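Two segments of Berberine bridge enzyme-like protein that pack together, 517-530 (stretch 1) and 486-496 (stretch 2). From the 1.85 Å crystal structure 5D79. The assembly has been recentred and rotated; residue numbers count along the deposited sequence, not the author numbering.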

# COMPACT_ATOMS: atom_id res chain seq x y z
N THR A 517 -10.27 8.91 -23.37
CA THR A 517 -10.21 7.71 -24.20
C THR A 517 -10.27 6.48 -23.32
O THR A 517 -10.44 5.37 -23.82
CB THR A 517 -8.94 7.68 -25.06
OG1 THR A 517 -7.81 8.03 -24.25
CG2 THR A 517 -9.07 8.67 -26.18
N ASP A 518 -10.14 6.69 -22.01
CA ASP A 518 -10.02 5.60 -21.04
C ASP A 518 -8.81 4.69 -21.37
O ASP A 518 -8.93 3.47 -21.34
CB ASP A 518 -11.32 4.80 -20.97
CG ASP A 518 -11.40 3.90 -19.75
OD1 ASP A 518 -10.63 4.11 -18.79
OD2 ASP A 518 -12.24 2.97 -19.75
N PHE A 519 -7.66 5.29 -21.69
CA PHE A 519 -6.48 4.48 -22.00
C PHE A 519 -5.99 3.75 -20.76
O PHE A 519 -5.69 2.55 -20.81
CB PHE A 519 -5.33 5.32 -22.57
CG PHE A 519 -4.06 4.51 -22.83
CD1 PHE A 519 -3.98 3.61 -23.89
CD2 PHE A 519 -2.95 4.65 -22.00
CE1 PHE A 519 -2.82 2.86 -24.13
CE2 PHE A 519 -1.78 3.91 -22.23
CZ PHE A 519 -1.72 3.01 -23.30
N PHE A 520 -5.90 4.46 -19.65
CA PHE A 520 -5.40 3.86 -18.42
C PHE A 520 -6.51 3.13 -17.68
O PHE A 520 -7.27 3.74 -16.93
CB PHE A 520 -4.75 4.94 -17.55
CG PHE A 520 -3.55 5.56 -18.19
CD1 PHE A 520 -2.33 4.92 -18.17
CD2 PHE A 520 -3.66 6.78 -18.85
CE1 PHE A 520 -1.23 5.49 -18.77
CE2 PHE A 520 -2.56 7.35 -19.46
CZ PHE A 520 -1.34 6.70 -19.42
N CYS A 521 -6.60 1.82 -17.90
CA CYS A 521 -7.65 1.00 -17.30
C CYS A 521 -7.12 -0.37 -16.88
O CYS A 521 -6.29 -0.96 -17.56
CB CYS A 521 -8.83 0.84 -18.28
SG CYS A 521 -8.58 -0.29 -19.71
N ASP A 522 -7.61 -0.86 -15.74
CA ASP A 522 -7.41 -2.25 -15.34
C ASP A 522 -8.75 -2.84 -14.93
O ASP A 522 -9.81 -2.30 -15.28
CB ASP A 522 -6.37 -2.39 -14.21
CG ASP A 522 -6.57 -1.41 -13.07
OD1 ASP A 522 -7.72 -1.12 -12.69
OD2 ASP A 522 -5.57 -0.94 -12.51
N GLU A 523 -8.72 -3.94 -14.18
CA GLU A 523 -9.94 -4.65 -13.82
C GLU A 523 -10.82 -3.95 -12.76
O GLU A 523 -11.97 -4.35 -12.54
CB GLU A 523 -9.58 -6.06 -13.35
CG GLU A 523 -9.09 -7.00 -14.47
CD GLU A 523 -7.68 -6.68 -14.98
OE1 GLU A 523 -6.92 -6.00 -14.26
OE2 GLU A 523 -7.34 -7.12 -16.10
N GLN A 524 -10.29 -2.91 -12.11
CA GLN A 524 -11.02 -2.15 -11.10
C GLN A 524 -10.86 -0.62 -11.25
O GLN A 524 -11.18 0.15 -10.33
CB GLN A 524 -10.57 -2.57 -9.69
CG GLN A 524 -11.29 -3.77 -9.11
CD GLN A 524 -10.98 -3.98 -7.64
OE1 GLN A 524 -9.99 -3.47 -7.12
NE2 GLN A 524 -11.84 -4.74 -6.95
N SER A 525 -10.39 -0.17 -12.40
CA SER A 525 -10.09 1.25 -12.59
C SER A 525 -11.35 2.13 -12.52
O SER A 525 -12.48 1.65 -12.69
CB SER A 525 -9.36 1.47 -13.92
OG SER A 525 -10.14 1.04 -15.02
N ILE A 526 -11.14 3.42 -12.24
CA ILE A 526 -12.21 4.40 -12.18
C ILE A 526 -12.82 4.55 -13.56
O ILE A 526 -12.09 4.73 -14.54
CB ILE A 526 -11.68 5.77 -11.68
CG1 ILE A 526 -11.06 5.65 -10.28
CG2 ILE A 526 -12.77 6.84 -11.72
CD1 ILE A 526 -12.04 5.27 -9.18
N PRO A 527 -14.17 4.46 -13.66
CA PRO A 527 -14.83 4.55 -14.97
C PRO A 527 -15.08 5.98 -15.45
O PRO A 527 -15.07 6.94 -14.67
CB PRO A 527 -16.16 3.84 -14.71
CG PRO A 527 -16.47 4.21 -13.29
CD PRO A 527 -15.13 4.18 -12.58
N LEU A 528 -15.30 6.11 -16.75
CA LEU A 528 -15.75 7.36 -17.31
C LEU A 528 -17.21 7.60 -16.94
O LEU A 528 -17.97 6.67 -16.70
CB LEU A 528 -15.59 7.37 -18.83
CG LEU A 528 -14.21 7.35 -19.49
CD1 LEU A 528 -14.41 7.03 -20.96
CD2 LEU A 528 -13.50 8.67 -19.34
N VAL A 529 -17.59 8.87 -16.92
CA VAL A 529 -18.94 9.29 -16.60
C VAL A 529 -19.96 8.90 -17.69
O VAL A 529 -19.59 8.64 -18.84
CB VAL A 529 -18.98 10.82 -16.36
CG1 VAL A 529 -19.15 11.56 -17.67
CG2 VAL A 529 -20.06 11.21 -15.35
N ASN A 530 -21.24 8.84 -17.30
CA ASN A 530 -22.33 8.56 -18.24
C ASN A 530 -22.77 9.82 -18.99
O ASN A 530 -22.59 9.93 -20.20
CB ASN A 530 -23.53 7.94 -17.51
CG ASN A 530 -23.45 6.41 -17.38
OD1 ASN A 530 -22.53 5.77 -17.90
ND2 ASN A 530 -24.41 5.83 -16.67
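Stretch 2 (486-496) KTKYEEGKSWG

This is a modest, mixed contact in which the first turns of a helix lie across an irregular, extended segment, held by a salt bridge, an indole hydrogen bond, a proline packed on the helix backbone and three bridging waters. The two stretches together bury 602 Å².

Stretch 1 has no regular helix or strand. From Ser525 to Val529 its phi/psi values are those of an extended chain. Stretch 2 begins as loop, with Thr487 at the N-cap position, and is helical from Lys488 on, the helix continuing past Gly496. The helix is kinked: the N atoms of Ser494 and Trp495 have no bond to the turn before. Gly496 N recovers the pattern, bonding to Gly492 O at 3.0 Å.

The helix crosses the extended segment obliquely, and the two run only partly against each other. The start of the helix, Thr487 to Tyr489, lies beside the end of stretch 1, Leu528 to Asn530, while Trp495 reaches back to Glu523 and Gln524. The closest CA atoms across the stretches are those of Pro527 and Tyr489, 5.0 Å apart.

Pro527 is at the centre of the packing. Its CB lies 3.5 Å from Lys488 O and 3.6 Å from Tyr489 CA, and its CG is 4.4 Å from both Tyr489 CD1 and Gly492 CA. Gly492 leaves room here. A CB at this position would point toward stretch 1 and come within 3.2 Å of Pro527 CG, a tight fit.

Trp495 points toward stretch 1 with chi1 in the p well. Its NE1 donates a hydrogen bond to Gln524 O, 3.0 Å away, so the buried indole N-H meets a backbone carbonyl. The same residue also covers the ring: Gln524 CG sits over one face, 3.9 Å from the centroid of the five-membered ring, in a CH-pi contact.

Lys488 reaches to the early part of stretch 1. Its NZ forms a salt bridge with Asp518 OD2 at 3.1 Å and passes 4.1 Å from Cys521 CB. Water 1 joins this group. It donates to Asp518 OD1 (3.1 Å) and Ile526 O (2.7 Å), and accepts from Ser525 OG (2.6 Å) and, weakly, from Lys488 NZ (3.4 Å).

Two more waters tie backbone to backbone. Water 2 accepts from Tyr489 N at 2.9 Å and donates to Leu528 O at 2.7 Å, so it serves an amide in the first turn, where no earlier helical carbonyl is available. Water 3 donates to Gly492 O at 3.0 Å and to Ser525 O at 3.2 Å.

At the other end, Asn530 is exposed and points toward the helix start. Its OD1 accepts a weak hydrogen bond from Thr487 OG1 at 3.3 Å and lies 3.5 Å from Tyr489 CB. Leu528 O approaches the same Tyr489 CB at 3.4 Å. Tyr489 meets stretch 1 through its backbone, its CB and its ring: Asn530 ND2 lies 3.7 Å from Tyr489 CD2. Its hydroxyl is hydrogen-bonded elsewhere in the structure.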

# COMPACT_ATOMS: atom_id res chain seq x y z
N LYS A 486 -24.56 -2.24 -18.02
CA LYS A 486 -24.44 -1.75 -19.40
C LYS A 486 -23.17 -0.95 -19.62
O LYS A 486 -22.46 -1.16 -20.61
CB LYS A 486 -25.64 -0.87 -19.79
CG LYS A 486 -25.33 0.03 -21.01
CD LYS A 486 -26.48 0.96 -21.39
CE LYS A 486 -25.98 2.11 -22.30
NZ LYS A 486 -25.40 1.68 -23.61
N THR A 487 -22.91 -0.03 -18.71
CA THR A 487 -21.76 0.85 -18.83
C THR A 487 -20.73 0.55 -17.76
O THR A 487 -21.03 -0.07 -16.75
CB THR A 487 -22.16 2.33 -18.73
OG1 THR A 487 -22.99 2.52 -17.57
CG2 THR A 487 -22.92 2.77 -19.99
N LYS A 488 -19.50 0.99 -18.00
CA LYS A 488 -18.47 0.80 -17.00
C LYS A 488 -18.79 1.61 -15.76
O LYS A 488 -18.49 1.18 -14.65
CB LYS A 488 -17.11 1.17 -17.56
CG LYS A 488 -16.66 0.23 -18.65
CD LYS A 488 -15.21 0.47 -19.02
CE LYS A 488 -14.27 0.24 -17.85
NZ LYS A 488 -12.85 0.33 -18.27
N TYR A 489 -19.42 2.77 -15.93
CA TYR A 489 -19.74 3.61 -14.77
C TYR A 489 -20.59 2.88 -13.74
O TYR A 489 -20.32 2.96 -12.54
CB TYR A 489 -20.46 4.90 -15.19
CG TYR A 489 -21.03 5.66 -14.00
CD1 TYR A 489 -20.23 6.52 -13.25
CD2 TYR A 489 -22.35 5.50 -13.60
CE1 TYR A 489 -20.75 7.21 -12.15
CE2 TYR A 489 -22.88 6.17 -12.51
CZ TYR A 489 -22.07 7.02 -11.79
OH TYR A 489 -22.58 7.69 -10.70
N GLU A 490 -21.63 2.19 -14.19
CA GLU A 490 -22.54 1.54 -13.26
C GLU A 490 -21.89 0.30 -12.64
O GLU A 490 -22.15 -0.03 -11.48
CB GLU A 490 -23.87 1.17 -13.95
CG GLU A 490 -24.68 2.38 -14.47
CD GLU A 490 -25.34 3.23 -13.38
OE1 GLU A 490 -25.19 2.91 -12.17
OE2 GLU A 490 -26.02 4.23 -13.73
N GLU A 491 -21.02 -0.36 -13.40
CA GLU A 491 -20.37 -1.56 -12.88
C GLU A 491 -19.23 -1.18 -11.93
O GLU A 491 -19.03 -1.82 -10.90
CB GLU A 491 -19.84 -2.42 -14.03
CG GLU A 491 -19.70 -3.90 -13.67
CD GLU A 491 -19.22 -4.75 -14.82
OE1 GLU A 491 -18.86 -4.18 -15.87
OE2 GLU A 491 -19.20 -5.98 -14.67
N GLY A 492 -18.49 -0.14 -12.28
CA GLY A 492 -17.35 0.29 -11.49
C GLY A 492 -17.74 1.02 -10.22
O GLY A 492 -16.96 1.12 -9.28
N LYS A 493 -18.97 1.53 -10.20
CA LYS A 493 -19.54 2.19 -9.02
C LYS A 493 -19.61 1.25 -7.83
O LYS A 493 -19.50 1.68 -6.68
CB LYS A 493 -20.93 2.73 -9.35
CG LYS A 493 -21.40 3.82 -8.42
CD LYS A 493 -22.69 4.44 -8.91
CE LYS A 493 -23.16 5.53 -7.96
NZ LYS A 493 -24.47 6.10 -8.40
N SER A 494 -19.78 -0.04 -8.12
CA SER A 494 -19.92 -1.09 -7.11
C SER A 494 -18.79 -1.14 -6.09
O SER A 494 -19.04 -1.02 -4.89
CB SER A 494 -20.03 -2.46 -7.80
OG SER A 494 -20.19 -3.48 -6.84
N TRP A 495 -17.55 -1.32 -6.55
CA TRP A 495 -16.39 -1.33 -5.66
C TRP A 495 -15.84 0.09 -5.45
O TRP A 495 -15.22 0.38 -4.44
CB TRP A 495 -15.28 -2.25 -6.20
CG TRP A 495 -14.83 -1.92 -7.58
CD1 TRP A 495 -13.86 -1.03 -7.93
CD2 TRP A 495 -15.33 -2.47 -8.81
NE1 TRP A 495 -13.73 -0.98 -9.30
CE2 TRP A 495 -14.62 -1.86 -9.86
CE3 TRP A 495 -16.31 -3.41 -9.11
CZ2 TRP A 495 -14.87 -2.16 -11.19
CZ3 TRP A 495 -16.55 -3.72 -10.43
CH2 TRP A 495 -15.83 -3.09 -11.46
N GLY A 496 -16.10 0.98 -6.41
CA GLY A 496 -15.67 2.37 -6.31
C GLY A 496 -16.04 3.08 -5.02
O GLY A 496 -15.21 3.76 -4.41
O HOH W 1 -11.63 2.71 -16.25
O HOH W 2 -18.95 4.61 -18.15
O HOH W 3 -14.19 2.01 -10.04